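Local coordinates for protein endo-beta-N-acetylglucosaminidase F1 (Bacteroides thetaiotaomicron VPI-5482, PDB 6TCV) that cleaves high-mannose N-glycans between the two N-acetylglucosamines of their core, as part of glycan processing by a human gut bacterium, at residues A[188-193]-A[429-434]; A[206-211]-A[252-257]; A[256-261]-A[286-291]. The protein carries 2 engineered substitutions. All blocks are in the same frame, centred on the assembly; numbering follows the deposited sequence. Where two conformers were deposited one is given.

Contact 1. Residues A[188-193]-A[429-434]; sequences QLENGK and NVAAPT
Leu-189 and Val-430 face each other as a single non-hydrogen-bonded antiparallel pair, with hydrogen bonds between the residues flanking them. Ala-431 N donates to Gln-188 O at 2.8 Å, and Glu-190 N donates to Asn-429 O, also at 2.8 Å. The branched ends of the central pair meet roughly at right angles, Leu-189 CD2 standing 4.1 Å from Val-430 CG2, while the small methyl of Ala-431 fits closely against Gln-188 O. Glu-190 runs alongside Asn-429 in the same direction; its extended chain lays CG 3.4 Å from Asn-429 O and carries the carboxylate beside the amide, their planes 70° apart. Three waters tie the carboxylate to the other segment: one gives to Glu-190 OE1 (2.7 Å) and accepts from the backbone N of Asn-429, a second links Glu-190 OE2 to the side-chain ND2 of Asn-429, and a third gives to both Glu-190 OE2 and the backbone O of Val-430. A charged residue suits this exposed position because waters can satisfy both oxygens. Asn-429 OD1 accepts a hydrogen bond from Glu-423 N, and Val-430 rests on Phe-415 of helix 411-416.

Behind this shell, the loop 188-193 is folded by its own bonds. Gln-188 NE2 reaches Gly-192 O at 3.1 Å, and Asn-191 OD1 accepts from Lys-193 N in an Asx turn. Gly-192 has a positive phi of 92°, where a side chain would press on the preceding carbonyl. With Gly-192 N bonded to Leu-189 O and Leu-189 N to Lys-193 O, the loop fits a type I turn followed by a G1 bulge, pinned by an isolated beta bridge at the protein surface.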
loop_
_atom_site.group_PDB
_atom_site.type_symbol
_atom_site.label_atom_id
_atom_site.label_comp_id
_atom_site.label_asym_id
_atom_site.label_seq_id
_atom_site.Cartn_x
_atom_site.Cartn_y
_atom_site.Cartn_z
ATOM N N GLN A 188 -1.893 0.110 -20.008
ATOM C CA GLN A 188 -3.292 0.487 -19.964
ATOM C C GLN A 188 -4.119 -0.633 -20.555
ATOM O O GLN A 188 -3.644 -1.382 -21.423
ATOM C CB GLN A 188 -3.640 1.769 -20.748
ATOM C CG GLN A 188 -2.963 3.029 -20.296
ATOM C CD GLN A 188 -3.231 4.196 -21.259
ATOM O OE1 GLN A 188 -2.634 4.264 -22.297
ATOM N NE2 GLN A 188 -4.190 5.083 -20.913
ATOM N N LEU A 189 -5.380 -0.720 -20.112
ATOM C CA LEU A 189 -6.318 -1.562 -20.823
ATOM C C LEU A 189 -6.731 -0.877 -22.126
ATOM O O LEU A 189 -6.518 0.325 -22.318
ATOM C CB LEU A 189 -7.577 -1.776 -19.960
ATOM C CG LEU A 189 -7.336 -2.214 -18.528
ATOM C CD1 LEU A 189 -8.674 -2.421 -17.845
ATOM C CD2 LEU A 189 -6.498 -3.451 -18.480
ATOM N N GLU A 190 -7.381 -1.631 -23.015
ATOM C CA GLU A 190 -7.880 -1.003 -24.243
ATOM C C GLU A 190 -8.903 0.083 -23.961
ATOM O O GLU A 190 -8.950 1.077 -24.717
ATOM C CB GLU A 190 -8.520 -2.061 -25.140
ATOM C CG GLU A 190 -7.566 -3.065 -25.735
ATOM C CD GLU A 190 -8.335 -4.199 -26.407
ATOM O OE1 GLU A 190 -9.567 -4.113 -26.503
ATOM O OE2 GLU A 190 -7.703 -5.164 -26.793
ATOM N N ASN A 191 -9.544 0.063 -22.799
ATOM C CA ASN A 191 -10.525 1.075 -22.446
ATOM C C ASN A 191 -9.897 2.258 -21.734
ATOM O O ASN A 191 -10.624 3.164 -21.311
ATOM C CB ASN A 191 -11.666 0.544 -21.564
ATOM C CG ASN A 191 -11.255 0.136 -20.194
ATOM O OD1 ASN A 191 -10.187 0.448 -19.729
ATOM N ND2 ASN A 191 -12.170 -0.513 -19.464
ATOM N N GLY A 192 -8.560 2.312 -21.665
ATOM C CA GLY A 192 -7.797 3.397 -21.147
ATOM C C GLY A 192 -7.429 3.343 -19.686
ATOM O O GLY A 192 -6.585 4.138 -19.260
ATOM N N LYS A 193 -8.006 2.457 -18.888
ATOM C CA LYS A 193 -7.634 2.376 -17.477
ATOM C C LYS A 193 -6.195 1.935 -17.296
ATOM O O LYS A 193 -5.713 1.053 -18.000
ATOM C CB LYS A 193 -8.574 1.400 -16.737
ATOM C CG LYS A 193 -9.983 1.971 -16.586
ATOM C CD LYS A 193 -10.046 3.122 -15.618
ATOM C CE LYS A 193 -11.472 3.613 -15.401
ATOM N NZ LYS A 193 -11.498 4.660 -14.389
ATOM N N ASN A 429 -8.969 -6.111 -22.378
ATOM C CA ASN A 429 -7.622 -6.637 -22.370
ATOM C C ASN A 429 -6.596 -5.516 -22.249
ATOM O O ASN A 429 -6.850 -4.362 -22.622
ATOM C CB ASN A 429 -7.375 -7.422 -23.667
ATOM C CG ASN A 429 -7.847 -8.856 -23.577
ATOM O OD1 ASN A 429 -7.575 -9.544 -22.577
ATOM N ND2 ASN A 429 -8.513 -9.327 -24.613
ATOM N N VAL A 430 -5.395 -5.879 -21.784
ATOM C CA VAL A 430 -4.267 -4.949 -21.788
ATOM C C VAL A 430 -3.923 -4.576 -23.220
ATOM O O VAL A 430 -3.897 -5.429 -24.130
ATOM C CB VAL A 430 -3.083 -5.590 -21.089
ATOM C CG1 VAL A 430 -1.884 -4.691 -21.139
ATOM C CG2 VAL A 430 -3.459 -5.932 -19.639
ATOM N N ALA A 431 -3.717 -3.285 -23.459
ATOM C CA ALA A 431 -3.351 -2.788 -24.778
ATOM C C ALA A 431 -1.832 -2.891 -24.989
ATOM O O ALA A 431 -1.045 -2.777 -24.064
ATOM C CB ALA A 431 -3.717 -1.293 -24.880
ATOM N N ALA A 432 -1.452 -3.035 -26.258
ATOM C CA ALA A 432 -0.041 -2.982 -26.594
ATOM C C ALA A 432 0.550 -1.625 -26.234
ATOM O O ALA A 432 -0.113 -0.604 -26.424
ATOM C CB ALA A 432 0.156 -3.249 -28.082
ATOM N N PRO A 433 1.780 -1.580 -25.723
ATOM C CA PRO A 433 2.384 -0.304 -25.342
ATOM C C PRO A 433 2.785 0.529 -26.540
ATOM O O PRO A 433 3.223 0.032 -27.584
ATOM C CB PRO A 433 3.636 -0.681 -24.554
ATOM C CG PRO A 433 4.015 -1.994 -25.116
ATOM C CD PRO A 433 2.701 -2.713 -25.431
ATOM N N THR A 434 2.637 1.817 -26.389
ATOM C CA THR A 434 3.063 2.785 -27.387
ATOM C C THR A 434 4.097 3.763 -26.887
ATOM O O THR A 434 4.704 4.444 -27.723
ATOM C CB THR A 434 1.865 3.580 -27.909
ATOM O OG1 THR A 434 1.322 4.259 -26.796
ATOM C CG2 THR A 434 0.827 2.717 -28.580
HETATM O O HOH W 1 -0.705 -0.568 -22.547
HETATM O O HOH W 2 -10.650 -5.854 -24.755
HETATM O O HOH W 3 -8.827 -7.573 -27.007
HETATM O O HOH W 4 -4.968 -5.580 -26.692
#

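Contact 2. Residues A[206-211]-A[252-257]; sequences INYDAE and HDITGL. With MAN (alpha-D-mannopyranose), chain B; MAN (alpha-D-mannopyranose), chain C; MAN (alpha-D-mannopyranose), chain D.
Asp-253 holds the end of strand 198-209 through OD1 and its own loop through OD2. OD1 accepts from Tyr-208 N at 2.8 Å on the syn side, tilted somewhat out of the carboxylate plane, and from Asn-207 ND2 at 3.0 Å from above that plane, the two donors arriving from opposite faces. At OD2, Thr-255 N completes an Asx turn on the anti side, again somewhat out of the plane, and Thr-255 OG1 gives to the syn lone pair at 2.7 Å. CG lies between the backbone N and the carbonyl carbon (chi1 73°), which lets one short side chain serve strand and turn together. A lysine in its place would probably leave Tyr-208 N and the Asn-207 amide without their acceptor and free the turn at Thr-255 to move. Asn-207 OD1 is held by Asn-251, which helps to fix the amide.

The apolar contacts flank this cluster. Ile-254 CD1 makes a CH-pi contact over one face of the Tyr-208 ring, 4.2 Å from its centroid, and Thr-255 CG2 sits at the ring edge, 3.8 Å from Tyr-208 CD1. Deeper down, beta-branched Ile-206 lays CG1 against Thr-255 and sets CG2 3.9 Å from Leu-257 CD2, the two side chains running antiparallel past one another.

Sugar contacts belong to His-252, whose NE2 is hydrogen-bonded to O2 of the chain C mannose at 2.7 Å; C2 of the chain B mannose lies over the imidazole face. Here the second strand of a TIM barrel holds the loop leaving the third strand, and that loop lines the site of the high-mannose substrate.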
loop_
_atom_site.group_PDB
_atom_site.type_symbol
_atom_site.label_atom_id
_atom_site.label_comp_id
_atom_site.label_asym_id
_atom_site.label_seq_id
_atom_site.Cartn_x
_atom_site.Cartn_y
_atom_site.Cartn_z
ATOM N N ILE A 206 17.305 -0.525 4.676
ATOM C CA ILE A 206 17.632 -0.345 6.093
ATOM C C ILE A 206 19.120 -0.636 6.256
ATOM O O ILE A 206 19.618 -1.682 5.787
ATOM C CB ILE A 206 16.749 -1.181 7.024
ATOM C CG1 ILE A 206 17.089 -0.845 8.468
ATOM C CG2 ILE A 206 16.837 -2.685 6.750
ATOM C CD1 ILE A 206 16.074 -1.379 9.493
ATOM N N ASN A 207 19.829 0.272 6.932
ATOM C CA ASN A 207 21.250 0.106 7.204
ATOM C C ASN A 207 21.534 0.724 8.568
ATOM O O ASN A 207 20.728 1.499 9.113
ATOM C CB ASN A 207 22.107 0.811 6.168
ATOM C CG ASN A 207 22.264 -0.016 4.922
ATOM O OD1 ASN A 207 21.631 0.267 3.877
ATOM N ND2 ASN A 207 23.105 -1.036 4.993
ATOM N N TYR A 208 22.667 0.333 9.161
ATOM C CA TYR A 208 23.035 0.915 10.455
ATOM C C TYR A 208 23.714 2.253 10.159
ATOM O O TYR A 208 24.637 2.317 9.330
ATOM C CB TYR A 208 24.011 0.020 11.204
ATOM C CG TYR A 208 24.114 0.381 12.652
ATOM C CD1 TYR A 208 22.981 0.321 13.429
ATOM C CD2 TYR A 208 25.277 0.848 13.251
ATOM C CE1 TYR A 208 22.977 0.651 14.763
ATOM C CE2 TYR A 208 25.270 1.194 14.617
ATOM C CZ TYR A 208 24.079 1.103 15.329
ATOM O OH TYR A 208 24.058 1.433 16.704
ATOM N N ASP A 209 23.336 3.302 10.885
ATOM C CA ASP A 209 24.026 4.602 10.797
ATOM C C ASP A 209 24.936 4.598 12.013
ATOM O O ASP A 209 24.542 4.896 13.145
ATOM C CB ASP A 209 22.970 5.706 10.896
ATOM C CG ASP A 209 23.547 7.081 10.762
ATOM O OD1 ASP A 209 22.712 7.995 10.469
ATOM O OD2 ASP A 209 24.747 7.266 10.971
ATOM N N ALA A 210 26.205 4.298 11.754
ATOM C CA ALA A 210 27.145 4.182 12.863
ATOM C C ALA A 210 27.375 5.506 13.590
ATOM O O ALA A 210 27.606 5.522 14.794
ATOM C CB ALA A 210 28.499 3.633 12.349
ATOM N N GLU A 211 27.308 6.605 12.836
ATOM C CA GLU A 211 27.591 7.909 13.413
ATOM C C GLU A 211 26.459 8.387 14.311
ATOM O O GLU A 211 26.716 9.161 15.228
ATOM C CB GLU A 211 27.839 8.939 12.321
ATOM C CG GLU A 211 29.073 8.804 11.490
ATOM C CD GLU A 211 29.006 9.814 10.281
ATOM O OE1 GLU A 211 28.485 9.405 9.181
ATOM O OE2 GLU A 211 29.361 11.016 10.477
ATOM N N HIS A 252 22.794 -5.945 3.989
ATOM C CA HIS A 252 24.121 -6.495 4.257
ATOM C C HIS A 252 24.810 -5.829 5.443
ATOM O O HIS A 252 26.046 -5.749 5.474
ATOM C CB HIS A 252 25.006 -6.380 3.003
ATOM C CG HIS A 252 24.356 -6.896 1.760
ATOM N ND1 HIS A 252 24.278 -8.252 1.475
ATOM C CD2 HIS A 252 23.733 -6.254 0.736
ATOM C CE1 HIS A 252 23.631 -8.410 0.332
ATOM N NE2 HIS A 252 23.289 -7.219 -0.134
ATOM N N ASP A 253 24.057 -5.553 6.506
ATOM C CA ASP A 253 24.684 -5.196 7.784
ATOM C C ASP A 253 23.811 -5.745 8.908
ATOM O O ASP A 253 22.880 -6.529 8.672
ATOM C CB ASP A 253 25.049 -3.694 7.875
ATOM C CG ASP A 253 23.883 -2.753 8.045
ATOM O OD1 ASP A 253 24.123 -1.547 7.736
ATOM O OD2 ASP A 253 22.796 -3.122 8.491
ATOM N N ILE A 254 24.103 -5.334 10.148
ATOM C CA ILE A 254 23.445 -5.855 11.337
ATOM C C ILE A 254 21.979 -5.496 11.448
ATOM O O ILE A 254 21.266 -6.085 12.269
ATOM C CB ILE A 254 24.168 -5.416 12.641
ATOM C CG1 ILE A 254 24.197 -3.880 12.720
ATOM C CG2 ILE A 254 25.541 -6.105 12.740
ATOM C CD1 ILE A 254 24.783 -3.370 14.038
ATOM N N THR A 255 21.486 -4.557 10.636
ATOM C CA THR A 255 20.084 -4.152 10.698
ATOM C C THR A 255 19.226 -4.971 9.719
ATOM O O THR A 255 19.695 -5.425 8.674
ATOM C CB THR A 255 19.882 -2.651 10.410
ATOM O OG1 THR A 255 20.213 -2.378 9.033
ATOM C CG2 THR A 255 20.643 -1.761 11.357
ATOM N N GLY A 256 17.952 -5.119 10.053
ATOM C CA GLY A 256 17.015 -5.802 9.184
ATOM C C GLY A 256 15.604 -5.533 9.642
ATOM O O GLY A 256 15.360 -5.177 10.809
ATOM N N LEU A 257 14.666 -5.735 8.705
ATOM C CA LEU A 257 13.269 -5.409 8.928
ATOM C C LEU A 257 12.564 -6.381 9.843
ATOM O O LEU A 257 11.471 -6.046 10.322
ATOM C CB LEU A 257 12.537 -5.339 7.582
ATOM C CG LEU A 257 13.189 -4.347 6.612
ATOM C CD1 LEU A 257 12.572 -4.505 5.196
ATOM C CD2 LEU A 257 13.006 -2.904 7.065
HETATM C C1 MAN B . 26.509 -7.888 -2.856
HETATM C C2 MAN B . 26.789 -7.393 -1.446
HETATM C C3 MAN B . 26.789 -5.873 -1.393
HETATM C C4 MAN B . 27.745 -5.327 -2.440
HETATM C C5 MAN B . 27.376 -5.876 -3.813
HETATM C C6 MAN B . 28.317 -5.413 -4.904
HETATM O O2 MAN B . 28.068 -7.821 -0.985
HETATM O O3 MAN B . 27.189 -5.406 -0.100
HETATM O O4 MAN B . 27.615 -3.913 -2.536
HETATM O O5 MAN B . 27.402 -7.309 -3.787
HETATM O O6 MAN B . 28.014 -6.055 -6.122
HETATM C C1 MAN C . 21.078 -8.065 -3.514
HETATM C C2 MAN C . 20.857 -6.599 -3.170
HETATM C C3 MAN C . 21.542 -5.726 -4.211
HETATM C C4 MAN C . 23.025 -6.036 -4.269
HETATM C C5 MAN C . 23.223 -7.538 -4.495
HETATM C C6 MAN C . 24.676 -7.938 -4.416
HETATM O O2 MAN C . 21.392 -6.343 -1.884
HETATM O O3 MAN C . 21.368 -4.359 -3.784
HETATM O O4 MAN C . 23.720 -5.318 -5.283
HETATM O O5 MAN C . 22.482 -8.320 -3.531
HETATM O O6 MAN C . 25.175 -7.546 -3.129
HETATM C C1 MAN D . 28.127 -8.045 0.386
HETATM C C2 MAN D . 29.574 -8.285 0.775
HETATM C C3 MAN D . 30.112 -9.497 0.035
HETATM C C4 MAN D . 29.199 -10.698 0.224
HETATM C C5 MAN D . 27.762 -10.325 -0.139
HETATM C C6 MAN D . 26.762 -11.437 0.112
HETATM O O2 MAN D . 29.626 -8.496 2.180
HETATM O O3 MAN D . 31.413 -9.814 0.516
HETATM O O4 MAN D . 29.604 -11.761 -0.631
HETATM O O5 MAN D . 27.350 -9.197 0.651
HETATM O O6 MAN D . 25.432 -10.970 0.097
HETATM O O HOH W 5 20.751 -4.248 6.291
#

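Contact 3. Residues A[256-261]-A[286-291]; sequences GLAQLS and YADLYS. Engineered in segment 286-291: Ala-287 (natural residue Asp), Leu-289 (natural residue Glu). With MAN (alpha-D-mannopyranose), chain C; BMA (beta-D-mannopyranose), chain E; NAG (2-acetamido-2-deoxy-beta-D-glucopyranose), chain F; NAG (2-acetamido-2-deoxy-beta-D-glucopyranose), chain G.
The ring of Tyr-286 is met obliquely by Leu-257, whose CD2 lies 4.0 Å from Tyr-286 CD1; the other methyl, CD1, rests 3.4 Å from Ala-287 O. A branched aliphatic residue suits this place, since both methyls can pack on the Tyr-286 ring while CD1 also reaches the Ala-287 backbone. The second ring, Tyr-290, belongs to the sugar site. Leu-289 CB lies over one face and C1 of the chain C mannose over the centre of the other, while at the edge Tyr-290 OH is hydrogen-bonded to O3 of the chain F N-acetylglucosamine (2.7 Å) and O3 of the chain G one. The Asp-288 carboxylate, swung anti to the backbone N (chi1 175°), brings OD2 to 3.5 Å from Ala-258 CB; OD2 also takes a bond from Gln-332 N.

Water carries the polar link between the segments. One water accepts from Leu-257 N and gives to Asp-288 OD1 (2.8 Å) and Ser-291 OG; another accepts from Ala-258 N and gives to Asp-288 OD1 and Gln-259 OE1. Ser-291 OG, bonded also to Thr-255 O, comes 3.1 Å from Gly-256 CA, where any side chain would collide with it. Gln-259 packs its amide on Ser-291 CB and bonds through NE2 to Ile-254 O and Asn-292 O.

Ala-287 and Leu-289 are engineered, replacing Asp and Glu; the natural pattern resembles the Asp-x-Glu signature of family 18 glycosidases, and Leu-289 CD2 touches O4 of the chain G sugar, the oxygen joining the two N-acetylglucosamines. Behind them, strand 283-287 runs between strands 243-249 and 324-329 of the barrel, and Leu-257 and Tyr-286 pack outward onto helices 262-278 and 306-319.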
loop_
_atom_site.group_PDB
_atom_site.type_symbol
_atom_site.label_atom_id
_atom_site.label_comp_id
_atom_site.label_asym_id
_atom_site.label_seq_id
_atom_site.Cartn_x
_atom_site.Cartn_y
_atom_site.Cartn_z
ATOM N N GLY A 256 17.952 -5.119 10.053
ATOM C CA GLY A 256 17.015 -5.802 9.184
ATOM C C GLY A 256 15.604 -5.533 9.642
ATOM O O GLY A 256 15.360 -5.177 10.809
ATOM N N LEU A 257 14.666 -5.735 8.705
ATOM C CA LEU A 257 13.269 -5.409 8.928
ATOM C C LEU A 257 12.564 -6.381 9.843
ATOM O O LEU A 257 11.471 -6.046 10.322
ATOM C CB LEU A 257 12.537 -5.339 7.582
ATOM C CG LEU A 257 13.189 -4.347 6.612
ATOM C CD1 LEU A 257 12.572 -4.505 5.196
ATOM C CD2 LEU A 257 13.006 -2.904 7.065
ATOM N N ALA A 258 13.142 -7.553 10.120
ATOM C CA ALA A 258 12.567 -8.538 11.032
ATOM C C ALA A 258 13.470 -8.728 12.247
ATOM O O ALA A 258 13.360 -9.747 12.944
ATOM C CB ALA A 258 12.320 -9.875 10.317
ATOM N N GLN A 259 14.358 -7.757 12.566
ATOM C CA GLN A 259 15.251 -7.924 13.696
ATOM C C GLN A 259 15.468 -6.632 14.473
ATOM O O GLN A 259 16.537 -6.437 15.061
ATOM C CB GLN A 259 16.597 -8.553 13.309
ATOM C CG GLN A 259 17.414 -7.764 12.283
ATOM C CD GLN A 259 18.337 -8.632 11.438
ATOM O OE1 GLN A 259 17.895 -9.658 10.913
ATOM N NE2 GLN A 259 19.622 -8.277 11.329
ATOM N N LEU A 260 14.476 -5.760 14.490
ATOM C CA LEU A 260 14.498 -4.548 15.330
ATOM C C LEU A 260 13.839 -4.863 16.660
ATOM O O LEU A 260 12.841 -5.595 16.697
ATOM C CB LEU A 260 13.772 -3.411 14.603
ATOM C CG LEU A 260 14.327 -3.085 13.220
ATOM C CD1 LEU A 260 13.601 -1.941 12.606
ATOM C CD2 LEU A 260 15.840 -2.793 13.235
ATOM N N SER A 261 14.424 -4.318 17.742
ATOM C CA SER A 261 13.788 -4.374 19.037
ATOM C C SER A 261 12.489 -3.577 18.996
ATOM O O SER A 261 12.206 -2.863 18.036
ATOM C CB SER A 261 14.729 -3.755 20.074
ATOM O OG SER A 261 14.859 -2.379 19.756
ATOM N N TYR A 286 7.763 -3.776 2.747
ATOM C CA TYR A 286 8.898 -4.344 3.475
ATOM C C TYR A 286 9.261 -5.705 2.895
ATOM O O TYR A 286 8.420 -6.617 2.840
ATOM C CB TYR A 286 8.515 -4.487 4.945
ATOM C CG TYR A 286 8.403 -3.176 5.706
ATOM C CD1 TYR A 286 9.380 -2.218 5.651
ATOM C CD2 TYR A 286 7.286 -2.918 6.520
ATOM C CE1 TYR A 286 9.300 -1.052 6.392
ATOM C CE2 TYR A 286 7.195 -1.737 7.272
ATOM C CZ TYR A 286 8.223 -0.822 7.201
ATOM O OH TYR A 286 8.177 0.343 7.939
ATOM N N ALA A 287 10.549 -5.839 2.553
ATOM C CA ALA A 287 11.134 -7.064 2.029
ATOM C C ALA A 287 12.355 -7.439 2.866
ATOM O O ALA A 287 13.408 -6.762 2.822
ATOM C CB ALA A 287 11.477 -6.866 0.556
ATOM N N ASP A 288 12.198 -8.500 3.645
ATOM C CA ASP A 288 13.227 -8.971 4.571
ATOM C C ASP A 288 14.202 -9.897 3.869
ATOM O O ASP A 288 14.073 -11.118 3.924
ATOM C CB ASP A 288 12.619 -9.680 5.778
ATOM C CG ASP A 288 13.680 -10.279 6.695
ATOM O OD1 ASP A 288 14.780 -9.667 6.839
ATOM O OD2 ASP A 288 13.425 -11.326 7.310
ATOM N N LEU A 289 15.148 -9.292 3.143
ATOM C CA LEU A 289 16.250 -9.985 2.478
ATOM C C LEU A 289 17.543 -9.233 2.710
ATOM O O LEU A 289 17.549 -8.027 2.871
ATOM C CB LEU A 289 16.037 -10.124 0.938
ATOM C CG LEU A 289 14.878 -10.998 0.529
ATOM C CD1 LEU A 289 13.593 -10.242 0.417
ATOM C CD2 LEU A 289 15.151 -11.675 -0.807
ATOM N N TYR A 290 18.637 -9.977 2.747
ATOM C CA TYR A 290 20.010 -9.485 2.553
ATOM C C TYR A 290 20.585 -8.930 3.861
ATOM O O TYR A 290 21.727 -8.440 3.858
ATOM C CB TYR A 290 20.253 -8.444 1.407
ATOM C CG TYR A 290 19.584 -8.965 0.139
ATOM C CD1 TYR A 290 19.938 -10.212 -0.405
ATOM C CD2 TYR A 290 18.668 -8.196 -0.547
ATOM C CE1 TYR A 290 19.257 -10.729 -1.510
ATOM C CE2 TYR A 290 18.043 -8.703 -1.673
ATOM C CZ TYR A 290 18.331 -9.946 -2.128
ATOM O OH TYR A 290 17.662 -10.451 -3.223
ATOM N N SER A 291 19.861 -8.998 4.983
ATOM C CA SER A 291 20.448 -8.550 6.241
ATOM C C SER A 291 21.392 -9.641 6.760
ATOM O O SER A 291 21.205 -10.864 6.531
ATOM C CB SER A 291 19.337 -8.278 7.256
ATOM O OG SER A 291 18.559 -7.145 6.884
HETATM C C1 MAN C . 21.078 -8.065 -3.514
HETATM C C2 MAN C . 20.857 -6.599 -3.170
HETATM C C3 MAN C . 21.542 -5.726 -4.211
HETATM C C4 MAN C . 23.025 -6.036 -4.269
HETATM C C5 MAN C . 23.223 -7.538 -4.495
HETATM C C6 MAN C . 24.676 -7.938 -4.416
HETATM O O2 MAN C . 21.392 -6.343 -1.884
HETATM O O3 MAN C . 21.368 -4.359 -3.784
HETATM O O4 MAN C . 23.720 -5.318 -5.283
HETATM O O5 MAN C . 22.482 -8.320 -3.531
HETATM O O6 MAN C . 25.175 -7.546 -3.129
HETATM C C1 BMA E . 17.520 -9.482 -7.308
HETATM C C2 BMA E . 18.002 -8.561 -8.414
HETATM C C3 BMA E . 19.439 -8.883 -8.775
HETATM C C4 BMA E . 20.320 -8.927 -7.530
HETATM C C5 BMA E . 19.693 -9.797 -6.437
HETATM C C6 BMA E . 20.421 -9.723 -5.119
HETATM O O2 BMA E . 17.956 -7.214 -7.905
HETATM O O3 BMA E . 20.034 -7.911 -9.635
HETATM O O4 BMA E . 21.605 -9.498 -7.807
HETATM O O5 BMA E . 18.347 -9.348 -6.172
HETATM O O6 BMA E . 20.490 -8.320 -4.748
HETATM C C1 NAG F . 13.831 -11.564 -4.640
HETATM C C2 NAG F . 13.799 -10.091 -4.277
HETATM C C3 NAG F . 14.834 -9.239 -5.015
HETATM C C4 NAG F . 15.519 -10.053 -6.096
HETATM C C5 NAG F . 14.454 -10.792 -6.882
HETATM C C6 NAG F . 14.982 -11.531 -8.105
HETATM C C7 NAG F . 11.803 -8.849 -3.547
HETATM C C8 NAG F . 10.390 -8.446 -3.923
HETATM N N2 NAG F . 12.459 -9.561 -4.459
HETATM O O3 NAG F . 15.808 -8.760 -4.083
HETATM O O4 NAG F . 16.202 -9.135 -6.966
HETATM O O5 NAG F . 13.826 -11.791 -6.054
HETATM O O6 NAG F . 13.970 -12.281 -8.694
HETATM O O7 NAG F . 12.315 -8.558 -2.460
HETATM C C1 NAG G . 16.332 -16.003 -3.493
HETATM C C2 NAG G . 17.219 -15.020 -4.218
HETATM C C3 NAG G . 16.749 -13.593 -3.970
HETATM C C4 NAG G . 15.276 -13.497 -4.303
HETATM C C5 NAG G . 14.522 -14.474 -3.421
HETATM C C6 NAG G . 13.017 -14.395 -3.510
HETATM C C7 NAG G . 19.526 -15.839 -4.313
HETATM C C8 NAG G . 20.818 -15.982 -3.540
HETATM N N2 NAG G . 18.587 -15.144 -3.720
HETATM O O3 NAG G . 17.554 -12.726 -4.765
HETATM O O4 NAG G . 14.949 -12.126 -4.010
HETATM O O5 NAG G . 14.954 -15.784 -3.798
HETATM O O6 NAG G . 12.640 -14.542 -4.900
HETATM O O7 NAG G . 19.360 -16.343 -5.418
HETATM O O HOH W 6 15.750 -7.060 6.393
HETATM O O HOH W 7 15.600 -8.848 9.417
#

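In the fold
From the N terminus the chain passes through its first domain and enters the barrel, where contact 1 opens at 188-193 and closes 236 residues on at 429-434. That wide loop encloses the other two contacts, and it joins the turn after the first barrel strand to a segment near the C terminus. Contact 2 starts on strand 198-209 and closes at 252-257; contact 3 begins there, sharing Gly-256 and Leu-257, and closes at 286-291. The two follow in series, without crossing, linking the second, third and fourth barrel strands beside the substrate. Their centres are about 9 Å apart, whereas that of contact 1 lies about 37 Å from contact 3.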